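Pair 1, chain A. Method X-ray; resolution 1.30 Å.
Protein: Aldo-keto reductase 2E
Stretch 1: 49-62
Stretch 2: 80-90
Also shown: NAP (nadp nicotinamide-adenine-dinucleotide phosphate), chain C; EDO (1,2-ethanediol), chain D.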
# COMPACT_ATOMS: atom_id res chain seq x y z
N TYR A 49 1.31 -15.29 -1.50
CA TYR A 49 0.84 -13.93 -1.81
C TYR A 49 0.28 -13.91 -3.23
O TYR A 49 0.82 -14.56 -4.15
CB TYR A 49 1.98 -12.92 -1.78
CG TYR A 49 2.55 -12.53 -0.45
CD1 TYR A 49 3.21 -13.46 0.34
CD2 TYR A 49 2.50 -11.21 -0.02
CE1 TYR A 49 3.80 -13.09 1.54
CE2 TYR A 49 3.10 -10.82 1.17
CZ TYR A 49 3.74 -11.76 1.95
OH TYR A 49 4.34 -11.37 3.12
N ARG A 50 -0.76 -13.11 -3.39
CA ARG A 50 -1.36 -12.87 -4.69
C ARG A 50 -1.54 -11.38 -4.92
O ARG A 50 -2.28 -11.00 -5.84
CB ARG A 50 -2.71 -13.58 -4.78
CG ARG A 50 -2.62 -15.12 -4.69
CD ARG A 50 -1.85 -15.71 -5.86
NE ARG A 50 -1.78 -17.17 -5.82
CZ ARG A 50 -0.75 -17.86 -5.36
NH1 ARG A 50 0.30 -17.24 -4.85
NH2 ARG A 50 -0.77 -19.20 -5.42
N HIS A 51 -0.97 -10.53 -4.10
CA HIS A 51 -1.10 -9.08 -4.25
C HIS A 51 0.27 -8.45 -4.05
O HIS A 51 0.91 -8.70 -3.03
CB HIS A 51 -2.14 -8.55 -3.23
CG HIS A 51 -2.46 -7.08 -3.32
ND1 HIS A 51 -3.38 -6.50 -2.48
CD2 HIS A 51 -1.98 -6.06 -4.08
CE1 HIS A 51 -3.47 -5.20 -2.72
NE2 HIS A 51 -2.63 -4.91 -3.70
N ILE A 52 0.72 -7.67 -5.04
CA ILE A 52 1.99 -6.95 -4.99
C ILE A 52 1.70 -5.47 -5.12
O ILE A 52 0.93 -5.10 -6.01
CB ILE A 52 2.95 -7.34 -6.14
CG1 ILE A 52 3.07 -8.87 -6.29
CG2 ILE A 52 4.29 -6.68 -5.93
CD1 ILE A 52 3.69 -9.61 -5.13
N ASP A 53 2.29 -4.65 -4.25
CA ASP A 53 2.17 -3.18 -4.28
C ASP A 53 3.49 -2.59 -4.77
O ASP A 53 4.54 -2.87 -4.18
CB ASP A 53 1.85 -2.60 -2.89
CG ASP A 53 1.70 -1.11 -2.92
OD1 ASP A 53 0.61 -0.65 -3.30
OD2 ASP A 53 2.66 -0.38 -2.58
N THR A 54 3.44 -1.81 -5.85
CA THR A 54 4.59 -1.12 -6.37
C THR A 54 4.19 0.28 -6.81
O THR A 54 3.10 0.75 -6.50
CB THR A 54 5.27 -1.96 -7.49
OG1 THR A 54 6.56 -1.42 -7.83
CG2 THR A 54 4.46 -2.05 -8.74
N ALA A 55 5.11 0.97 -7.50
CA ALA A 55 4.87 2.36 -7.91
C ALA A 55 5.89 2.76 -8.94
O ALA A 55 7.04 2.29 -8.91
CB ALA A 55 4.96 3.30 -6.74
N ALA A 56 5.49 3.62 -9.87
CA ALA A 56 6.44 4.16 -10.83
C ALA A 56 7.66 4.78 -10.13
O ALA A 56 8.82 4.56 -10.53
CB ALA A 56 5.75 5.19 -11.73
N VAL A 57 7.41 5.54 -9.07
CA VAL A 57 8.48 6.29 -8.42
C VAL A 57 9.50 5.37 -7.72
O VAL A 57 10.62 5.81 -7.41
CB VAL A 57 7.89 7.35 -7.45
CG1 VAL A 57 7.47 6.70 -6.14
CG2 VAL A 57 8.88 8.48 -7.23
N TYR A 58 9.14 4.11 -7.44
CA TYR A 58 10.09 3.21 -6.81
C TYR A 58 11.19 2.76 -7.75
O TYR A 58 12.20 2.22 -7.29
CB TYR A 58 9.40 1.96 -6.23
CG TYR A 58 8.27 2.22 -5.27
CD1 TYR A 58 8.15 3.42 -4.63
CD2 TYR A 58 7.37 1.20 -4.94
CE1 TYR A 58 7.10 3.65 -3.74
CE2 TYR A 58 6.33 1.41 -4.07
CZ TYR A 58 6.18 2.63 -3.47
OH TYR A 58 5.12 2.85 -2.61
N GLN A 59 10.99 2.95 -9.03
CA GLN A 59 11.95 2.60 -10.07
C GLN A 59 12.29 1.12 -10.03
O GLN A 59 13.38 0.70 -10.42
CB GLN A 59 13.24 3.45 -9.98
CG GLN A 59 13.01 4.94 -10.05
CD GLN A 59 12.28 5.41 -11.30
OE1 GLN A 59 11.54 6.40 -11.25
NE2 GLN A 59 12.48 4.73 -12.44
N ASP A 60 11.34 0.31 -9.59
CA ASP A 60 11.55 -1.15 -9.53
C ASP A 60 10.42 -1.93 -10.15
O ASP A 60 10.31 -3.13 -9.93
CB ASP A 60 11.89 -1.67 -8.10
CG ASP A 60 10.77 -1.49 -7.09
OD1 ASP A 60 9.62 -1.14 -7.44
OD2 ASP A 60 11.07 -1.77 -5.90
N GLU A 61 9.59 -1.29 -10.97
CA GLU A 61 8.56 -2.04 -11.69
C GLU A 61 9.16 -3.12 -12.57
O GLU A 61 8.55 -4.18 -12.77
CB GLU A 61 7.64 -1.10 -12.50
CG GLU A 61 6.64 -0.32 -11.63
CD GLU A 61 6.00 0.84 -12.35
OE1 GLU A 61 6.72 1.51 -13.12
OE2 GLU A 61 4.80 1.08 -12.12
N GLU A 62 10.36 -2.85 -13.11
CA GLU A 62 11.00 -3.85 -13.94
C GLU A 62 11.28 -5.12 -13.13
O GLU A 62 11.03 -6.24 -13.61
CB GLU A 62 12.30 -3.28 -14.52
CG GLU A 62 13.20 -4.28 -15.24
CD GLU A 62 14.47 -3.63 -15.81
OE1 GLU A 62 14.62 -2.39 -15.68
OE2 GLU A 62 15.30 -4.35 -16.39
N GLU A 80 -4.19 -14.12 -14.11
CA GLU A 80 -5.48 -13.74 -13.55
C GLU A 80 -5.61 -14.02 -12.06
O GLU A 80 -6.49 -13.47 -11.41
CB GLU A 80 -6.60 -14.42 -14.34
CG GLU A 80 -6.74 -13.84 -15.74
CD GLU A 80 -7.36 -12.44 -15.75
OE1 GLU A 80 -8.01 -12.05 -14.74
OE2 GLU A 80 -7.19 -11.72 -16.77
N GLU A 81 -4.73 -14.87 -11.52
CA GLU A 81 -4.67 -15.13 -10.10
C GLU A 81 -3.93 -14.07 -9.31
O GLU A 81 -3.98 -14.06 -8.08
CB GLU A 81 -4.02 -16.50 -9.87
CG GLU A 81 -4.92 -17.64 -10.30
CD GLU A 81 -4.26 -19.01 -10.30
OE1 GLU A 81 -3.03 -19.14 -10.37
OE2 GLU A 81 -5.05 -19.99 -10.26
N LEU A 82 -3.18 -13.19 -10.00
CA LEU A 82 -2.42 -12.14 -9.34
C LEU A 82 -3.17 -10.83 -9.36
O LEU A 82 -3.86 -10.52 -10.31
CB LEU A 82 -1.08 -11.93 -10.02
CG LEU A 82 -0.07 -13.03 -9.92
CD1 LEU A 82 1.16 -12.71 -10.78
CD2 LEU A 82 0.33 -13.23 -8.47
N PHE A 83 -2.98 -10.04 -8.31
CA PHE A 83 -3.50 -8.69 -8.17
C PHE A 83 -2.30 -7.76 -8.06
O PHE A 83 -1.57 -7.82 -7.08
CB PHE A 83 -4.38 -8.60 -6.92
CG PHE A 83 -5.22 -7.38 -6.84
CD1 PHE A 83 -4.66 -6.14 -6.55
CD2 PHE A 83 -6.58 -7.43 -7.11
CE1 PHE A 83 -5.46 -4.99 -6.50
CE2 PHE A 83 -7.35 -6.29 -7.09
CZ PHE A 83 -6.80 -5.07 -6.79
N VAL A 84 -2.06 -6.94 -9.08
CA VAL A 84 -0.92 -6.05 -9.10
C VAL A 84 -1.45 -4.63 -8.96
O VAL A 84 -2.32 -4.19 -9.72
CB VAL A 84 -0.09 -6.23 -10.37
CG1 VAL A 84 1.23 -5.47 -10.24
CG2 VAL A 84 0.20 -7.69 -10.61
N THR A 85 -0.85 -3.90 -8.04
CA THR A 85 -1.14 -2.50 -7.74
C THR A 85 0.06 -1.64 -8.08
O THR A 85 1.17 -1.93 -7.64
CB THR A 85 -1.48 -2.32 -6.25
OG1 THR A 85 -2.66 -3.06 -5.97
CG2 THR A 85 -1.71 -0.88 -5.88
N THR A 86 -0.13 -0.58 -8.87
CA THR A 86 0.91 0.42 -9.05
C THR A 86 0.29 1.81 -8.98
O THR A 86 -0.92 1.96 -8.76
CB THR A 86 1.78 0.17 -10.28
OG1 THR A 86 2.97 0.94 -10.11
CG2 THR A 86 1.07 0.50 -11.59
N LYS A 87 1.15 2.83 -9.12
CA LYS A 87 0.79 4.20 -8.76
C LYS A 87 1.33 5.21 -9.76
O LYS A 87 2.47 5.10 -10.24
CB LYS A 87 1.30 4.54 -7.34
CG LYS A 87 1.11 3.45 -6.31
CD LYS A 87 1.39 3.92 -4.90
CE LYS A 87 1.36 2.81 -3.88
NZ LYS A 87 2.56 1.96 -3.91
N LEU A 88 0.48 6.20 -10.01
CA LEU A 88 0.76 7.35 -10.88
C LEU A 88 1.54 8.38 -10.09
O LEU A 88 1.08 8.84 -9.05
CB LEU A 88 -0.59 7.96 -11.26
CG LEU A 88 -0.54 9.22 -12.13
CD1 LEU A 88 -0.24 8.88 -13.60
CD2 LEU A 88 -1.84 10.00 -11.96
N TRP A 89 2.71 8.77 -10.59
CA TRP A 89 3.53 9.72 -9.88
C TRP A 89 3.06 11.18 -10.06
O TRP A 89 2.25 11.49 -10.94
CB TRP A 89 5.04 9.53 -10.19
CG TRP A 89 5.91 10.37 -9.30
CD1 TRP A 89 6.81 11.35 -9.69
CD2 TRP A 89 5.93 10.36 -7.87
NE1 TRP A 89 7.35 11.94 -8.59
CE2 TRP A 89 6.84 11.35 -7.46
CE3 TRP A 89 5.26 9.62 -6.90
CZ2 TRP A 89 7.11 11.61 -6.11
CZ3 TRP A 89 5.51 9.88 -5.58
CH2 TRP A 89 6.42 10.86 -5.19
N ASN A 90 3.57 12.05 -9.19
CA ASN A 90 3.09 13.41 -9.02
C ASN A 90 3.29 14.32 -10.24
O ASN A 90 2.64 15.35 -10.34
CB ASN A 90 3.79 14.07 -7.84
CG ASN A 90 3.54 13.36 -6.53
OD1 ASN A 90 2.68 12.48 -6.39
ND2 ASN A 90 4.35 13.74 -5.53
PA NAP C . 7.37 -1.69 6.31
O1A NAP C . 6.73 -2.83 5.64
O2A NAP C . 6.67 -0.78 7.19
O5B NAP C . 8.71 -2.08 7.02
C5B NAP C . 9.68 -2.84 6.37
C4B NAP C . 10.87 -3.21 7.25
O4B NAP C . 10.46 -4.19 8.22
C3B NAP C . 12.06 -3.75 6.56
O3B NAP C . 13.19 -3.24 7.22
C2B NAP C . 11.91 -5.19 6.74
O2B NAP C . 13.13 -5.91 6.66
C1B NAP C . 11.29 -5.31 8.10
N9A NAP C . 10.45 -6.47 8.34
C8A NAP C . 9.56 -6.98 7.46
N7A NAP C . 8.87 -7.96 8.01
C5A NAP C . 9.31 -8.11 9.30
C6A NAP C . 8.96 -8.97 10.34
N6A NAP C . 7.99 -9.97 10.25
N1A NAP C . 9.63 -8.81 11.50
C2A NAP C . 10.57 -7.88 11.63
N3A NAP C . 10.93 -7.03 10.65
C4A NAP C . 10.28 -7.14 9.48
O3 NAP C . 8.05 -0.82 5.13
PN NAP C . 7.67 0.35 4.12
O1N NAP C . 8.45 0.07 2.89
O2N NAP C . 7.86 1.64 4.83
O5D NAP C . 6.11 0.23 3.82
C5D NAP C . 5.59 -0.91 3.22
C4D NAP C . 5.11 -0.72 1.77
O4D NAP C . 4.03 0.19 1.69
C3D NAP C . 6.13 -0.14 0.84
O3D NAP C . 7.16 -1.05 0.52
C2D NAP C . 5.30 0.28 -0.27
O2D NAP C . 4.88 -0.82 -1.03
C1D NAP C . 4.14 0.92 0.46
N1N NAP C . 4.20 2.35 0.77
C2N NAP C . 3.43 3.22 0.09
C3N NAP C . 3.48 4.56 0.40
C7N NAP C . 2.56 5.44 -0.36
O7N NAP C . 1.52 5.02 -0.92
N7N NAP C . 2.82 6.77 -0.30
C4N NAP C . 4.38 5.06 1.36
C5N NAP C . 5.17 4.15 2.07
C6N NAP C . 5.04 2.80 1.74
P2B NAP C . 13.34 -7.14 5.65
O1X NAP C . 14.81 -7.53 5.88
O2X NAP C . 12.45 -8.22 6.07
O3X NAP C . 13.07 -6.62 4.26
C1 EDO D . -6.51 -12.07 -7.49
O1 EDO D . -7.37 -11.51 -6.50
C2 EDO D . -6.77 -11.33 -8.78
O2 EDO D . -8.14 -11.49 -9.20
O HOH W 1 -2.33 -20.54 -7.50
O HOH W 2 4.57 6.48 -8.39

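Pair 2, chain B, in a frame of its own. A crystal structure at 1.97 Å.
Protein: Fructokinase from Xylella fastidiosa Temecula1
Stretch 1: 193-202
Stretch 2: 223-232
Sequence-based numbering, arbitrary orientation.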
# COMPACT_ATOMS: atom_id res chain seq x y z
N VAL B 193 0.51 33.98 -2.46
CA VAL B 193 0.43 33.73 -1.02
C VAL B 193 1.24 32.49 -0.68
O VAL B 193 1.06 31.44 -1.29
CB VAL B 193 -1.03 33.51 -0.58
CG1 VAL B 193 -1.10 33.28 0.92
CG2 VAL B 193 -1.88 34.73 -0.97
N VAL B 194 2.13 32.62 0.29
CA VAL B 194 3.00 31.52 0.69
C VAL B 194 2.92 31.21 2.18
O VAL B 194 2.85 32.11 3.02
CB VAL B 194 4.47 31.84 0.34
CG1 VAL B 194 5.40 30.78 0.94
CG2 VAL B 194 4.63 31.92 -1.17
N LYS B 195 2.92 29.92 2.50
CA LYS B 195 2.87 29.47 3.88
C LYS B 195 4.03 28.51 4.14
O LYS B 195 4.18 27.50 3.45
CB LYS B 195 1.55 28.78 4.18
CG LYS B 195 1.46 28.20 5.59
CD LYS B 195 0.06 27.71 5.90
CE LYS B 195 -0.01 26.97 7.23
NZ LYS B 195 0.66 25.65 7.18
N LEU B 196 4.84 28.84 5.14
CA LEU B 196 5.99 28.03 5.52
C LEU B 196 5.99 27.77 7.02
O LEU B 196 5.35 28.49 7.79
CB LEU B 196 7.29 28.78 5.19
CG LEU B 196 7.61 29.27 3.78
CD1 LEU B 196 8.86 30.14 3.84
CD2 LEU B 196 7.82 28.09 2.86
N SER B 197 6.71 26.73 7.43
CA SER B 197 6.85 26.41 8.85
C SER B 197 8.21 27.01 9.20
O SER B 197 8.98 27.34 8.30
CB SER B 197 6.87 24.90 9.07
OG SER B 197 7.99 24.32 8.43
N SER B 198 8.50 27.17 10.49
CA SER B 198 9.79 27.73 10.91
C SER B 198 10.92 26.88 10.36
O SER B 198 11.95 27.40 9.91
CB SER B 198 9.90 27.75 12.44
OG SER B 198 8.90 28.56 13.01
N GLU B 199 10.73 25.57 10.42
CA GLU B 199 11.72 24.62 9.95
C GLU B 199 12.00 24.78 8.46
O GLU B 199 13.15 24.72 8.02
CB GLU B 199 11.27 23.19 10.25
CG GLU B 199 10.97 22.92 11.73
CD GLU B 199 9.53 23.22 12.13
OE1 GLU B 199 9.09 24.39 12.03
OE2 GLU B 199 8.82 22.28 12.56
N GLU B 200 10.94 24.98 7.67
CA GLU B 200 11.10 25.14 6.23
C GLU B 200 11.81 26.46 5.93
O GLU B 200 12.59 26.55 4.98
CB GLU B 200 9.74 25.07 5.53
CG GLU B 200 9.05 23.72 5.72
CD GLU B 200 7.61 23.72 5.27
OE1 GLU B 200 7.00 24.81 5.22
OE2 GLU B 200 7.07 22.63 4.99
N LEU B 201 11.55 27.48 6.74
CA LEU B 201 12.19 28.77 6.56
C LEU B 201 13.69 28.60 6.81
O LEU B 201 14.52 29.16 6.09
CB LEU B 201 11.59 29.80 7.53
CG LEU B 201 12.16 31.22 7.54
CD1 LEU B 201 12.14 31.81 6.14
CD2 LEU B 201 11.33 32.09 8.49
N ASP B 202 14.03 27.80 7.82
CA ASP B 202 15.43 27.55 8.15
C ASP B 202 16.08 26.76 7.01
O ASP B 202 17.19 27.06 6.60
CB ASP B 202 15.55 26.76 9.46
CG ASP B 202 15.07 27.56 10.66
OD1 ASP B 202 15.37 28.77 10.72
OD2 ASP B 202 14.39 26.98 11.54
N ARG B 223 6.38 36.57 -7.25
CA ARG B 223 4.98 37.01 -7.19
C ARG B 223 4.45 37.22 -5.76
O ARG B 223 3.46 37.93 -5.57
CB ARG B 223 4.08 35.96 -7.86
CG ARG B 223 4.39 35.64 -9.32
CD ARG B 223 3.57 36.52 -10.26
NE ARG B 223 2.17 36.59 -9.83
CZ ARG B 223 1.33 37.55 -10.19
NH1 ARG B 223 1.74 38.52 -11.01
NH2 ARG B 223 0.09 37.57 -9.72
N ALA B 224 5.10 36.61 -4.77
CA ALA B 224 4.65 36.69 -3.38
C ALA B 224 4.30 38.07 -2.82
O ALA B 224 5.09 39.00 -2.90
CB ALA B 224 5.69 36.02 -2.48
N GLN B 225 3.12 38.17 -2.23
CA GLN B 225 2.66 39.42 -1.63
C GLN B 225 2.37 39.21 -0.15
O GLN B 225 2.35 40.16 0.64
CB GLN B 225 1.40 39.93 -2.34
CG GLN B 225 1.61 40.39 -3.78
CD GLN B 225 2.48 41.63 -3.89
OE1 GLN B 225 2.57 42.43 -2.96
NE2 GLN B 225 3.10 41.82 -5.05
N LEU B 226 2.15 37.96 0.24
CA LEU B 226 1.85 37.63 1.63
C LEU B 226 2.54 36.34 2.04
O LEU B 226 2.44 35.33 1.34
CB LEU B 226 0.35 37.47 1.84
CG LEU B 226 -0.10 36.98 3.22
CD1 LEU B 226 0.17 38.06 4.27
CD2 LEU B 226 -1.58 36.64 3.18
N LEU B 227 3.23 36.36 3.18
CA LEU B 227 3.93 35.19 3.69
C LEU B 227 3.51 34.86 5.12
O LEU B 227 3.49 35.73 5.98
CB LEU B 227 5.45 35.41 3.67
CG LEU B 227 6.30 34.43 4.50
CD1 LEU B 227 6.29 33.03 3.86
CD2 LEU B 227 7.73 34.95 4.61
N LEU B 228 3.17 33.60 5.36
CA LEU B 228 2.80 33.14 6.69
C LEU B 228 3.87 32.16 7.14
O LEU B 228 4.24 31.26 6.40
CB LEU B 228 1.45 32.43 6.66
CG LEU B 228 0.28 33.20 6.05
CD1 LEU B 228 -0.98 32.37 6.21
CD2 LEU B 228 0.12 34.55 6.72
N VAL B 229 4.38 32.35 8.35
CA VAL B 229 5.38 31.43 8.89
C VAL B 229 4.81 30.85 10.18
O VAL B 229 4.50 31.59 11.11
CB VAL B 229 6.71 32.15 9.23
CG1 VAL B 229 7.70 31.14 9.80
CG2 VAL B 229 7.28 32.80 7.98
N THR B 230 4.65 29.53 10.21
CA THR B 230 4.11 28.85 11.38
C THR B 230 5.21 28.34 12.31
O THR B 230 6.29 27.95 11.87
CB THR B 230 3.22 27.65 10.98
OG1 THR B 230 3.98 26.71 10.21
CG2 THR B 230 2.03 28.12 10.15
N ASP B 231 4.92 28.37 13.60
CA ASP B 231 5.85 27.90 14.62
C ASP B 231 5.30 26.59 15.17
O ASP B 231 4.09 26.43 15.30
CB ASP B 231 5.97 28.93 15.75
CG ASP B 231 7.14 29.88 15.56
OD1 ASP B 231 7.41 30.31 14.42
OD2 ASP B 231 7.80 30.22 16.57
N ALA B 232 6.20 25.66 15.48
CA ALA B 232 5.80 24.37 16.03
C ALA B 232 4.84 24.61 17.19
O ALA B 232 3.82 23.93 17.32
CB ALA B 232 7.03 23.61 16.52
O HOH W 3 3.26 25.70 7.48

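Both pairs lay two neighbouring parallel strands side by side, and 14 central residues superpose with an RMSD of 0.9 Å. In pair 1 strand 51-53 runs beside strand 83-88 at 11°; in pair 2 strand 193-197 runs beside strand 226-230 at 19°. His A51, Ile A52 and Asp A53 fall on Val B193, Val B194 and Lys B195, while Phe A83, Val A84 and Thr A85 fall on Leu B226, Leu B227 and Leu B228.

The backbone ladder is shared through the bond from Thr A54 N to Thr A85 O (2.9 Å), matched by Leu B196 N to Leu B228 O (2.8 Å). It then differs: Thr B230 N donates to Leu B196 O (2.7 Å), whereas Thr A54 O takes its bond from the side chain of Lys A87 rather than from its backbone N. Within the shared part, Ile A52 N donates to Phe A83 O (3.1 Å) and Ile A52 O accepts from Thr A85 N (3.0 Å); at the matching positions Val B194 N donates to Leu B226 O (2.9 Å) and Val B194 O accepts from Leu B228 N (2.8 Å). One residue reaches two partners that are two apart, the signature of parallel strands, and the side chains are left free to vary.

They vary most on the face carrying His A51, Phe A83, Asp A53 and Thr A85. The edge of the Phe A83 ring points toward the face of His A51, and His A51 NE2 hydrogen-bonds Thr A85 OG1 at 2.9 Å, so a flat, polar ring serves both packing and bonding. In pair 2 Val B193 and Leu B226 fill this space with aliphatic carbon alone, CG1 to CD2 at 4.1 Å.

Further along, charge is handled differently. Lys A87 NZ forms a salt bridge with Asp A53 OD2 (2.7 Å) and donates to Thr A54 O (2.9 Å) and Tyr A58 OH (3.0 Å); a long, flexible chain can bring one ammonium to all three. Asp A53 OD2 also accepts from O2D of the bound NADP at 2.7 Å. In pair 2 the lysine sits on the first strand instead: Lys B195 matches Asp A53, and Thr B230 matches Lys A87. Lys B195 CE packs on Thr B230 CG2 at 3.7 Å, and a water lies 2.6 Å from Lys B195 NZ and 3.0 Å from Thr B230 OG1, bridging the two.

On the other face, Ile A52 and Val A84 correspond to Val B194 and Leu B227, branched residues suited to a buried sheet. Val B194 CG1 meets Leu B227 CD1 at 3.8 Å. Thr A86 and Glu A61 match Val B229 and Leu B201: Thr A86 OG1 donates to Glu A61 OE2 at 2.7 Å, whereas Leu B201 CD2 packs against Val B229 CG1 at 4.0 Å. A buried hydrogen bond and an apolar contact thus occupy equivalent places.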